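Local coordinates for attaching and effacing protein, pathogenesis factor (Escherichia coli, PDB 4E9L) that probably mediates attachment of the bacterium to host tissue as a surface adhesin of the intimin/invasin family, this piece being a run of its immunoglobulin-like domains, at residues A258-G263 against A285-I290; A233-T238 against A243-W248; V206-S211 against M320-G325; V214-K219 against P279-A284. All blocks are in the same frame, centred on the assembly; numbering follows the deposited sequence.

Contacts 1, 2 and 4 lie within one immunoglobulin-like domain, the middle of the three modelled, and each joins its two facing sheets. Contact 1 is buried; contact 2, centred about 8 Å away, bridges the outermost strands 231-236 and 244-252; contact 4, centred about 15 Å from contact 1, shares strand 278-290 with it. Contact 3, centred about 12 Å from contact 1 and about 27 Å from contact 4, leads to the next domain. Along the chain contact 3 encloses all the others, contact 2 lies inside contact 4, and contacts 1 and 4 cross. The sandwich's two sheets are thus joined three times and its end meets the next domain, consistent with a rod-like adhesin.

Contact 1: residues A258-G263 against A285-I290; sequences ATLTTG and AQLTVI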
loop_
_atom_site.group_PDB
_atom_site.type_symbol
_atom_site.label_atom_id
_atom_site.label_comp_id
_atom_site.label_asym_id
_atom_site.label_seq_id
_atom_site.Cartn_x
_atom_site.Cartn_y
_atom_site.Cartn_z
ATOM N N ALA A 258 3.572 3.311 0.432
ATOM C CA ALA A 258 3.819 4.721 0.768
ATOM C C ALA A 258 2.751 5.161 1.728
ATOM O O ALA A 258 1.692 4.525 1.816
ATOM C CB ALA A 258 3.791 5.597 -0.497
ATOM N N THR A 259 3.019 6.251 2.448
ATOM C CA THR A 259 2.063 6.883 3.356
ATOM C C THR A 259 1.370 8.046 2.668
ATOM O O THR A 259 2.021 8.977 2.193
ATOM C CB THR A 259 2.731 7.347 4.653
ATOM O OG1 THR A 259 3.407 6.235 5.231
ATOM C CG2 THR A 259 1.703 7.927 5.661
ATOM N N LEU A 260 0.048 8.013 2.670
ATOM C CA LEU A 260 -0.764 9.084 2.108
ATOM C C LEU A 260 -1.290 9.834 3.328
ATOM O O LEU A 260 -1.968 9.223 4.162
ATOM C CB LEU A 260 -1.939 8.479 1.285
ATOM C CG LEU A 260 -2.853 9.443 0.494
ATOM C CD1 LEU A 260 -3.726 8.664 -0.476
ATOM C CD2 LEU A 260 -3.804 10.177 1.418
ATOM N N THR A 261 -0.958 11.130 3.454
ATOM C CA THR A 261 -1.445 11.939 4.574
ATOM C C THR A 261 -2.502 12.897 4.032
ATOM O O THR A 261 -2.238 13.619 3.074
ATOM C CB THR A 261 -0.306 12.724 5.279
ATOM O OG1 THR A 261 0.802 11.865 5.559
ATOM C CG2 THR A 261 -0.781 13.396 6.584
ATOM N N THR A 262 -3.681 12.918 4.641
ATOM C CA THR A 262 -4.734 13.860 4.208
ATOM C C THR A 262 -4.501 15.200 4.913
ATOM O O THR A 262 -3.830 15.239 5.940
ATOM C CB THR A 262 -6.133 13.323 4.575
ATOM O OG1 THR A 262 -6.236 13.303 5.990
ATOM C CG2 THR A 262 -6.402 11.928 4.001
ATOM N N GLY A 263 -5.087 16.273 4.379
ATOM C CA GLY A 263 -5.035 17.588 5.017
ATOM C C GLY A 263 -6.382 17.892 5.659
ATOM O O GLY A 263 -7.146 16.965 5.936
ATOM N N ALA A 285 -6.543 4.564 -6.840
ATOM C CA ALA A 285 -7.227 4.072 -5.635
ATOM C C ALA A 285 -8.069 5.259 -5.106
ATOM O O ALA A 285 -7.604 6.405 -5.124
ATOM C CB ALA A 285 -6.230 3.634 -4.585
ATOM N N GLN A 286 -9.310 4.998 -4.689
ATOM C CA GLN A 286 -10.157 6.070 -4.219
ATOM C C GLN A 286 -10.500 5.973 -2.732
ATOM O O GLN A 286 -10.768 4.891 -2.191
ATOM C CB GLN A 286 -11.420 6.188 -5.086
ATOM C CG GLN A 286 -12.151 7.537 -4.964
ATOM C CD GLN A 286 -13.035 7.865 -6.155
ATOM O OE1 GLN A 286 -12.997 7.221 -7.214
ATOM N NE2 GLN A 286 -13.833 8.908 -6.018
ATOM N N LEU A 287 -10.454 7.128 -2.070
ATOM C CA LEU A 287 -10.862 7.216 -0.684
ATOM C C LEU A 287 -11.661 8.484 -0.441
ATOM O O LEU A 287 -11.656 9.412 -1.268
ATOM C CB LEU A 287 -9.713 7.005 0.339
ATOM C CG LEU A 287 -8.579 8.033 0.478
ATOM C CD1 LEU A 287 -8.956 9.170 1.460
ATOM C CD2 LEU A 287 -7.372 7.368 1.115
ATOM N N THR A 288 -12.378 8.490 0.667
ATOM C CA THR A 288 -13.132 9.639 1.122
ATOM C C THR A 288 -12.422 10.179 2.350
ATOM O O THR A 288 -12.191 9.437 3.326
ATOM C CB THR A 288 -14.594 9.238 1.418
ATOM O OG1 THR A 288 -15.203 8.864 0.183
ATOM C CG2 THR A 288 -15.407 10.370 2.019
ATOM N N VAL A 289 -12.102 11.469 2.323
ATOM C CA VAL A 289 -11.578 12.141 3.513
ATOM C C VAL A 289 -12.824 12.626 4.292
ATOM O O VAL A 289 -13.645 13.382 3.771
ATOM C CB VAL A 289 -10.543 13.267 3.249
ATOM C CG1 VAL A 289 -9.998 13.845 4.568
ATOM C CG2 VAL A 289 -9.395 12.778 2.364
ATOM N N ILE A 290 -12.981 12.133 5.508
ATOM C CA ILE A 290 -14.071 12.497 6.411
ATOM C C ILE A 290 -13.529 13.472 7.449
ATOM O O ILE A 290 -12.323 13.721 7.445
ATOM C CB ILE A 290 -14.723 11.222 7.005
ATOM C CG1 ILE A 290 -13.743 10.428 7.935
ATOM C CG2 ILE A 290 -15.291 10.337 5.851
ATOM C CD1 ILE A 290 -14.429 9.323 8.853
#
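L287 and V289 reach across the interior of the sandwich to L260, near the end of strand 255-261 in the opposite sheet, and T262 just after it. The two segments run in the same general direction, and every second residue of 285-290 turns inward. L287 comes first: its CG lies between the backbone N and the carbonyl carbon (chi1 68°), and its CD2 meets CD1 of L260 tip to tip at 4.2 Å. L260 answers with an extended side chain, and it is also packed against L269 and V271 of strand 267-275. T288, the next residue, faces outward, where its OG1 bonds to E268. V289 then turns in again and makes the tighter meeting. Its CG2 stands 3.5 Å from CG2 of T262, methyl against methyl, while its CG1 lies 3.9 Å from CB of T262. CG1 also comes within 4.4 Å of the carbonyl O of G263, the next residue after T262. T262 presents its methyl to V289 because CG2 sits anti to the carbonyl carbon, beside the backbone N, which leaves OG1 to meet the turn 207-210, where it bonds to the carbonyl O of E210, with weak bonds to K207 O and G209 N. The threonine is therefore apolar toward V289 and polar toward the turn. No hydrogen bond passes between the two segments; the sheets are held together here by dispersion and the exclusion of water, and the buried hydroxyl is satisfied by backbone groups of its own domain.

Contact 2: residues A233-T238 against A243-W248; sequences ASLTGT and ATVSSW
In this immunoglobulin-like beta sandwich L235 leans from strand 231-236, outermost in one sheet, onto V245 and A243 of strand 244-252, outermost in the other. The segments run antiparallel without a hydrogen bond, so van der Waals packing, of side chains on side chains and on backbone, joins this flank; CA of A233 and CA of V245 are 6.9 Å apart. From its backbone the leucine points CB toward the other sheet. CG, anti to the carbonyl carbon (chi1 -66°), then comes within 3.9 Å of CG2 of V245. The two branches then part. CD2 stays with the valine, 3.7 Å from its CG2, as the two side chains pass each other at a slant. CD1 turns to the start of the opposing segment, where it lies 3.5 Å from the carbonyl O of A243, 3.7 Å from CB of the same alanine and close to the backbone N of T244. The leucine thus divides between V245 on one branch and the A243-T244 peptide with the A243 methyl on the other, and packs on its own sheet against V271.

Two residues earlier, A233 fits its CB against the fork of V245, with CG2 at 4.0 Å and CG1 only slightly farther. W248, three residues after V245, turns its indole back into the domain to reach V214 and L216 of strand 211-217. Between V245 and W248, S246 OG donates to S247 O and accepts from T259 N of the adjacent strand. At the indole's edge, CB of A233 lies near the ring plane, 4.4 Å from CZ2 of W248.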
loop_
_atom_site.group_PDB
_atom_site.type_symbol
_atom_site.label_atom_id
_atom_site.label_comp_id
_atom_site.label_asym_id
_atom_site.label_seq_id
_atom_site.Cartn_x
_atom_site.Cartn_y
_atom_site.Cartn_z
ATOM N N ALA A 233 3.751 10.054 -7.200
ATOM C CA ALA A 233 2.301 9.906 -7.169
ATOM C C ALA A 233 1.611 11.168 -7.575
ATOM O O ALA A 233 2.135 12.277 -7.406
ATOM C CB ALA A 233 1.825 9.471 -5.773
ATOM N N SER A 234 0.404 10.993 -8.081
ATOM C CA SER A 234 -0.486 12.080 -8.459
ATOM C C SER A 234 -1.730 11.959 -7.546
ATOM O O SER A 234 -2.282 10.857 -7.394
ATOM C CB SER A 234 -0.893 11.927 -9.923
ATOM O OG SER A 234 -1.836 12.924 -10.263
ATOM N N LEU A 235 -2.149 13.081 -6.947
ATOM C CA LEU A 235 -3.337 13.171 -6.096
ATOM C C LEU A 235 -4.351 14.076 -6.790
ATOM O O LEU A 235 -3.997 15.164 -7.226
ATOM C CB LEU A 235 -2.997 13.745 -4.694
ATOM C CG LEU A 235 -2.103 12.895 -3.772
ATOM C CD1 LEU A 235 -2.009 13.531 -2.395
ATOM C CD2 LEU A 235 -2.670 11.471 -3.579
ATOM N N THR A 236 -5.590 13.622 -6.920
ATOM C CA THR A 236 -6.659 14.404 -7.561
ATOM C C THR A 236 -7.936 14.336 -6.721
ATOM O O THR A 236 -8.034 13.515 -5.807
ATOM C CB THR A 236 -6.898 13.974 -9.021
ATOM O OG1 THR A 236 -7.228 12.586 -9.062
ATOM C CG2 THR A 236 -5.716 14.266 -9.934
ATOM N N GLY A 237 -8.891 15.211 -7.036
ATOM C CA GLY A 237 -10.168 15.265 -6.343
ATOM C C GLY A 237 -10.228 16.409 -5.359
ATOM O O GLY A 237 -9.212 17.066 -5.083
ATOM N N THR A 238 -11.428 16.665 -4.845
ATOM C CA THR A 238 -11.747 17.736 -3.883
ATOM C C THR A 238 -10.746 17.784 -2.728
ATOM O O THR A 238 -10.241 18.844 -2.378
ATOM C CB THR A 238 -13.189 17.512 -3.360
ATOM O OG1 THR A 238 -14.098 17.569 -4.460
ATOM C CG2 THR A 238 -13.602 18.509 -2.278
ATOM N N ALA A 243 -3.178 17.450 0.683
ATOM C CA ALA A 243 -2.836 16.035 0.915
ATOM C C ALA A 243 -1.467 15.728 0.334
ATOM O O ALA A 243 -1.050 16.378 -0.630
ATOM C CB ALA A 243 -3.897 15.127 0.298
ATOM N N THR A 244 -0.741 14.747 0.910
ATOM C CA THR A 244 0.600 14.424 0.412
ATOM C C THR A 244 0.806 12.914 0.372
ATOM O O THR A 244 0.045 12.150 0.963
ATOM C CB THR A 244 1.712 15.031 1.344
ATOM O OG1 THR A 244 1.617 14.460 2.654
ATOM C CG2 THR A 244 1.674 16.541 1.446
ATOM N N VAL A 245 1.821 12.498 -0.362
ATOM C CA VAL A 245 2.286 11.116 -0.398
ATOM C C VAL A 245 3.785 11.174 -0.026
ATOM O O VAL A 245 4.506 12.092 -0.430
ATOM C CB VAL A 245 2.027 10.401 -1.766
ATOM C CG1 VAL A 245 2.483 8.934 -1.718
ATOM C CG2 VAL A 245 0.544 10.477 -2.151
ATOM N N SER A 246 4.238 10.197 0.763
ATOM C CA SER A 246 5.629 10.039 1.199
ATOM C C SER A 246 6.480 9.355 0.121
ATOM O O SER A 246 5.991 9.011 -0.961
ATOM C CB SER A 246 5.655 9.183 2.474
ATOM O OG SER A 246 5.391 7.803 2.194
ATOM N N SER A 247 7.761 9.089 0.446
ATOM C CA SER A 247 8.659 8.295 -0.381
ATOM C C SER A 247 8.082 6.850 -0.409
ATOM O O SER A 247 7.302 6.489 0.462
ATOM C CB SER A 247 10.049 8.243 0.253
ATOM O OG SER A 247 9.973 7.645 1.540
ATOM N N TRP A 248 8.448 6.058 -1.416
ATOM C CA TRP A 248 7.992 4.668 -1.534
ATOM C C TRP A 248 9.021 3.701 -0.939
ATOM O O TRP A 248 10.227 3.965 -0.985
ATOM C CB TRP A 248 7.702 4.311 -2.999
ATOM C CG TRP A 248 6.508 5.056 -3.525
ATOM C CD1 TRP A 248 6.475 6.353 -3.953
ATOM C CD2 TRP A 248 5.165 4.558 -3.635
ATOM N NE1 TRP A 248 5.194 6.701 -4.314
ATOM C CE2 TRP A 248 4.371 5.609 -4.150
ATOM C CE3 TRP A 248 4.548 3.337 -3.316
ATOM C CZ2 TRP A 248 2.990 5.477 -4.350
ATOM C CZ3 TRP A 248 3.180 3.199 -3.511
ATOM C CH2 TRP A 248 2.416 4.254 -4.041
#

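Contact 3: residues V206-S211 against M320-G325; sequences VKAGES and MKDAYG
OD1 of D322, whose carboxylate faces A208 of the preceding domain, accepts from the backbone N of Y324 at 2.9 Å and also from N326 N. The Y324 N-H comes from above the carboxylate plane, 56° out of it, along a bent path of 141°, and closes an Asx turn over the type I turn 322-325. OD2 accepts from G292 N in the linker and lies 3.8 Å from CB of A208. Both oxygens are thus engaged, which fixes the carboxylate's rotation and ties the turn to the linker.

Y324 leans toward the other domain with its ring edge. CE2 of Y324 lies 3.9 Å from CB of A208, and A208 O sits near the ring plane. The phenol OH ends 3.5 Å from CA of G209, at the tip of the type II turn 207-210, closed by E210 N to K207 O at 2.8 Å. G209 lets the tyrosine come close, having no CB. No hydrogen bond crosses this small meeting, and apart from A208 CB with Y324 CE2 the close pairs set carbon against oxygen. It is a turn-to-turn junction of successive immunoglobulin-like domains, in a tandem array of the kind found in intimin/invasin-family adhesins.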
loop_
_atom_site.group_PDB
_atom_site.type_symbol
_atom_site.label_atom_id
_atom_site.label_comp_id
_atom_site.label_asym_id
_atom_site.label_seq_id
_atom_site.Cartn_x
_atom_site.Cartn_y
_atom_site.Cartn_z
ATOM N N VAL A 206 -10.753 8.106 5.549
ATOM C CA VAL A 206 -9.640 8.571 6.395
ATOM C C VAL A 206 -10.031 9.904 7.024
ATOM O O VAL A 206 -10.588 10.765 6.339
ATOM C CB VAL A 206 -8.288 8.655 5.609
ATOM C CG1 VAL A 206 -7.152 9.196 6.484
ATOM C CG2 VAL A 206 -7.907 7.294 5.014
ATOM N N LYS A 207 -9.785 10.051 8.327
ATOM C CA LYS A 207 -10.082 11.295 9.038
ATOM C C LYS A 207 -9.085 12.385 8.633
ATOM O O LYS A 207 -7.889 12.099 8.464
ATOM C CB LYS A 207 -10.076 11.085 10.549
ATOM C CG LYS A 207 -11.204 10.191 11.034
ATOM C CD LYS A 207 -11.305 10.276 12.553
ATOM C CE LYS A 207 -12.519 9.544 13.084
ATOM N NZ LYS A 207 -12.286 8.081 13.197
ATOM N N ALA A 208 -9.590 13.632 8.458
ATOM C CA ALA A 208 -8.784 14.795 8.070
ATOM C C ALA A 208 -7.574 14.936 9.001
ATOM O O ALA A 208 -7.726 14.914 10.210
ATOM C CB ALA A 208 -9.642 16.071 8.115
ATOM N N GLY A 209 -6.385 15.035 8.416
ATOM C CA GLY A 209 -5.129 15.131 9.160
ATOM C C GLY A 209 -4.462 13.783 9.387
ATOM O O GLY A 209 -3.291 13.733 9.759
ATOM N N GLU A 210 -5.197 12.670 9.191
ATOM C CA GLU A 210 -4.664 11.322 9.425
ATOM C C GLU A 210 -4.165 10.717 8.118
ATOM O O GLU A 210 -4.375 11.274 7.031
ATOM C CB GLU A 210 -5.698 10.394 10.123
ATOM C CG GLU A 210 -6.308 10.937 11.418
ATOM C CD GLU A 210 -5.339 11.308 12.525
ATOM O OE1 GLU A 210 -4.274 10.657 12.637
ATOM O OE2 GLU A 210 -5.651 12.252 13.287
ATOM N N SER A 211 -3.497 9.590 8.231
ATOM C CA SER A 211 -2.895 8.969 7.071
ATOM C C SER A 211 -3.316 7.523 6.907
ATOM O O SER A 211 -3.882 6.929 7.837
ATOM C CB SER A 211 -1.378 9.061 7.211
ATOM O OG SER A 211 -0.960 8.295 8.327
ATOM N N MET A 320 -20.721 19.390 16.715
ATOM C CA MET A 320 -19.406 18.798 16.769
ATOM C C MET A 320 -18.561 19.135 15.538
ATOM O O MET A 320 -18.981 18.905 14.401
ATOM C CB MET A 320 -19.558 17.288 16.991
ATOM C CG MET A 320 -18.279 16.532 16.937
ATOM S SD MET A 320 -18.339 14.955 17.804
ATOM C CE MET A 320 -19.603 14.097 16.943
ATOM N N LYS A 321 -17.375 19.695 15.781
ATOM C CA LYS A 321 -16.438 20.012 14.706
ATOM C C LYS A 321 -15.035 19.426 14.974
ATOM O O LYS A 321 -14.684 19.171 16.132
ATOM C CB LYS A 321 -16.340 21.525 14.528
ATOM C CG LYS A 321 -17.570 22.153 13.884
ATOM C CD LYS A 321 -17.353 23.644 13.638
ATOM C CE LYS A 321 -18.629 24.358 13.237
ATOM N NZ LYS A 321 -19.464 24.670 14.414
ATOM N N ASP A 322 -14.228 19.292 13.906
ATOM C CA ASP A 322 -12.826 18.849 13.994
ATOM C C ASP A 322 -11.915 20.091 14.165
ATOM O O ASP A 322 -12.433 21.213 14.311
ATOM C CB ASP A 322 -12.444 17.942 12.798
ATOM C CG ASP A 322 -12.278 18.604 11.433
ATOM O OD1 ASP A 322 -12.382 19.848 11.353
ATOM O OD2 ASP A 322 -12.028 17.878 10.451
ATOM N N ALA A 323 -10.581 19.909 14.161
ATOM C CA ALA A 323 -9.606 20.992 14.348
ATOM C C ALA A 323 -9.597 22.029 13.229
ATOM O O ALA A 323 -9.077 23.138 13.417
ATOM C CB ALA A 323 -8.207 20.416 14.556
ATOM N N TYR A 324 -10.215 21.693 12.091
ATOM C CA TYR A 324 -10.299 22.550 10.908
ATOM C C TYR A 324 -11.653 23.232 10.748
ATOM O O TYR A 324 -11.822 24.001 9.811
ATOM C CB TYR A 324 -10.018 21.720 9.639
ATOM C CG TYR A 324 -8.755 20.899 9.726
ATOM C CD1 TYR A 324 -7.507 21.477 9.490
ATOM C CD2 TYR A 324 -8.805 19.540 10.021
ATOM C CE1 TYR A 324 -6.338 20.713 9.534
ATOM C CE2 TYR A 324 -7.644 18.772 10.088
ATOM C CZ TYR A 324 -6.413 19.359 9.825
ATOM O OH TYR A 324 -5.267 18.601 9.887
ATOM N N GLY A 325 -12.600 22.916 11.623
ATOM C CA GLY A 325 -13.959 23.449 11.566
ATOM C C GLY A 325 -14.906 22.572 10.767
ATOM O O GLY A 325 -16.053 22.965 10.545
#

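Contact 4: residues V214-K219 against P279-A284; sequences VTLVAK and PAATEA
The core of the immunoglobulin-like sandwich is filled at this level by L216 of strand 211-217, which reaches to A280 and A281 where the opposite strand 278-290 is interrupted. The leucine's CG lies anti to the backbone N (chi1 171°), which places the two methyls over the alanines, one to each. CD2 of L216 stands 4.3 Å from CB of A280, and CD1 of L216 lies equally far, 4.3 Å, from CB of A281. CD1 also approaches the carbonyl O of A280 to 3.9 Å.

Two successive residues both direct their CB toward the leucine, something the alternation of a regular strand would not allow. The break makes it possible: the psi of A280 is -1°, while A281 is back in an extended conformation. One cost is visible in the carbonyl of A280, which this contact buries and which has no hydrogen-bonding partner in the model.

The surroundings complete the packing. L216 also leans on P273 of strand 267-275 and on the indole of W248, A280 on L192, and A281 on both M272 and V199, so the two alanines also meet larger side chains. Just beyond, T282 OG1 bonds to the carbonyls of S194 and S197, tying the interruption to the segment just before strand 198-201, while K219 N binds S197 OG. A large residue of one sheet set on alanines at a break in a strand of the other is sheet-to-sheet core packing in an immunoglobulin-like beta sandwich.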
loop_
_atom_site.group_PDB
_atom_site.type_symbol
_atom_site.label_atom_id
_atom_site.label_comp_id
_atom_site.label_asym_id
_atom_site.label_seq_id
_atom_site.Cartn_x
_atom_site.Cartn_y
_atom_site.Cartn_z
ATOM N N VAL A 214 -0.719 3.212 1.162
ATOM C CA VAL A 214 -1.006 2.975 -0.256
ATOM C C VAL A 214 -0.088 1.828 -0.656
ATOM O O VAL A 214 1.106 1.896 -0.361
ATOM C CB VAL A 214 -0.711 4.228 -1.116
ATOM C CG1 VAL A 214 -1.043 3.974 -2.591
ATOM C CG2 VAL A 214 -1.479 5.417 -0.606
ATOM N N THR A 215 -0.620 0.794 -1.328
ATOM C CA THR A 215 0.207 -0.319 -1.822
ATOM C C THR A 215 0.099 -0.368 -3.364
ATOM O O THR A 215 -1.014 -0.329 -3.915
ATOM C CB THR A 215 -0.242 -1.679 -1.202
ATOM O OG1 THR A 215 -0.163 -1.634 0.221
ATOM C CG2 THR A 215 0.620 -2.852 -1.669
ATOM N N LEU A 216 1.250 -0.452 -4.046
ATOM C CA LEU A 216 1.308 -0.644 -5.492
ATOM C C LEU A 216 1.881 -2.053 -5.742
ATOM O O LEU A 216 2.906 -2.404 -5.165
ATOM C CB LEU A 216 2.217 0.399 -6.185
ATOM C CG LEU A 216 2.509 0.123 -7.695
ATOM C CD1 LEU A 216 1.250 0.385 -8.582
ATOM C CD2 LEU A 216 3.666 0.980 -8.191
ATOM N N VAL A 217 1.240 -2.842 -6.604
ATOM C CA VAL A 217 1.811 -4.118 -7.019
ATOM C C VAL A 217 2.090 -3.871 -8.522
ATOM O O VAL A 217 1.166 -3.644 -9.305
ATOM C CB VAL A 217 0.947 -5.371 -6.693
ATOM C CG1 VAL A 217 1.590 -6.622 -7.276
ATOM C CG2 VAL A 217 0.809 -5.545 -5.179
ATOM N N ALA A 218 3.357 -3.745 -8.867
ATOM C CA ALA A 218 3.744 -3.382 -10.229
ATOM C C ALA A 218 4.077 -4.634 -11.009
ATOM O O ALA A 218 4.853 -5.475 -10.538
ATOM C CB ALA A 218 4.952 -2.456 -10.199
ATOM N N LYS A 219 3.502 -4.748 -12.196
ATOM C CA LYS A 219 3.719 -5.925 -13.041
ATOM C C LYS A 219 3.843 -5.564 -14.518
ATOM O O LYS A 219 3.289 -4.551 -14.951
ATOM C CB LYS A 219 2.510 -6.876 -12.897
ATOM C CG LYS A 219 2.421 -7.616 -11.576
ATOM C CD LYS A 219 1.065 -8.305 -11.500
ATOM C CE LYS A 219 1.039 -9.524 -10.610
ATOM N NZ LYS A 219 1.487 -9.251 -9.228
ATOM N N PRO A 279 0.911 7.069 -15.416
ATOM C CA PRO A 279 0.170 6.194 -14.486
ATOM C C PRO A 279 0.771 4.804 -14.396
ATOM O O PRO A 279 1.124 4.195 -15.415
ATOM C CB PRO A 279 -1.237 6.132 -15.079
ATOM C CG PRO A 279 -1.375 7.398 -15.845
ATOM C CD PRO A 279 -0.008 7.729 -16.375
ATOM N N ALA A 280 0.949 4.328 -13.169
ATOM C CA ALA A 280 1.543 3.006 -12.958
ATOM C C ALA A 280 0.475 1.954 -12.669
ATOM O O ALA A 280 0.807 0.796 -12.477
ATOM C CB ALA A 280 2.582 3.054 -11.840
ATOM N N ALA A 281 -0.802 2.345 -12.632
ATOM C CA ALA A 281 -1.886 1.396 -12.358
ATOM C C ALA A 281 -3.086 1.644 -13.249
ATOM O O ALA A 281 -3.215 2.727 -13.826
ATOM C CB ALA A 281 -2.278 1.446 -10.889
ATOM N N THR A 282 -3.965 0.630 -13.363
ATOM C CA THR A 282 -5.172 0.667 -14.197
ATOM C C THR A 282 -6.082 1.816 -13.811
ATOM O O THR A 282 -6.501 2.597 -14.662
ATOM C CB THR A 282 -5.933 -0.676 -14.121
ATOM O OG1 THR A 282 -5.021 -1.759 -13.905
ATOM C CG2 THR A 282 -6.758 -0.933 -15.352
ATOM N N GLU A 283 -6.366 1.933 -12.520
ATOM C CA GLU A 283 -7.249 2.986 -12.040
ATOM C C GLU A 283 -6.735 3.466 -10.702
ATOM O O GLU A 283 -6.109 2.702 -9.969
ATOM C CB GLU A 283 -8.709 2.491 -11.954
ATOM C CG GLU A 283 -8.911 1.275 -11.062
ATOM C CD GLU A 283 -10.330 0.735 -11.005
ATOM O OE1 GLU A 283 -11.249 1.496 -10.624
ATOM O OE2 GLU A 283 -10.512 -0.467 -11.306
ATOM N N ALA A 284 -6.950 4.742 -10.409
ATOM C CA ALA A 284 -6.492 5.348 -9.157
ATOM C C ALA A 284 -7.226 4.720 -7.982
ATOM O O ALA A 284 -8.398 4.338 -8.125
ATOM C CB ALA A 284 -6.757 6.847 -9.191
#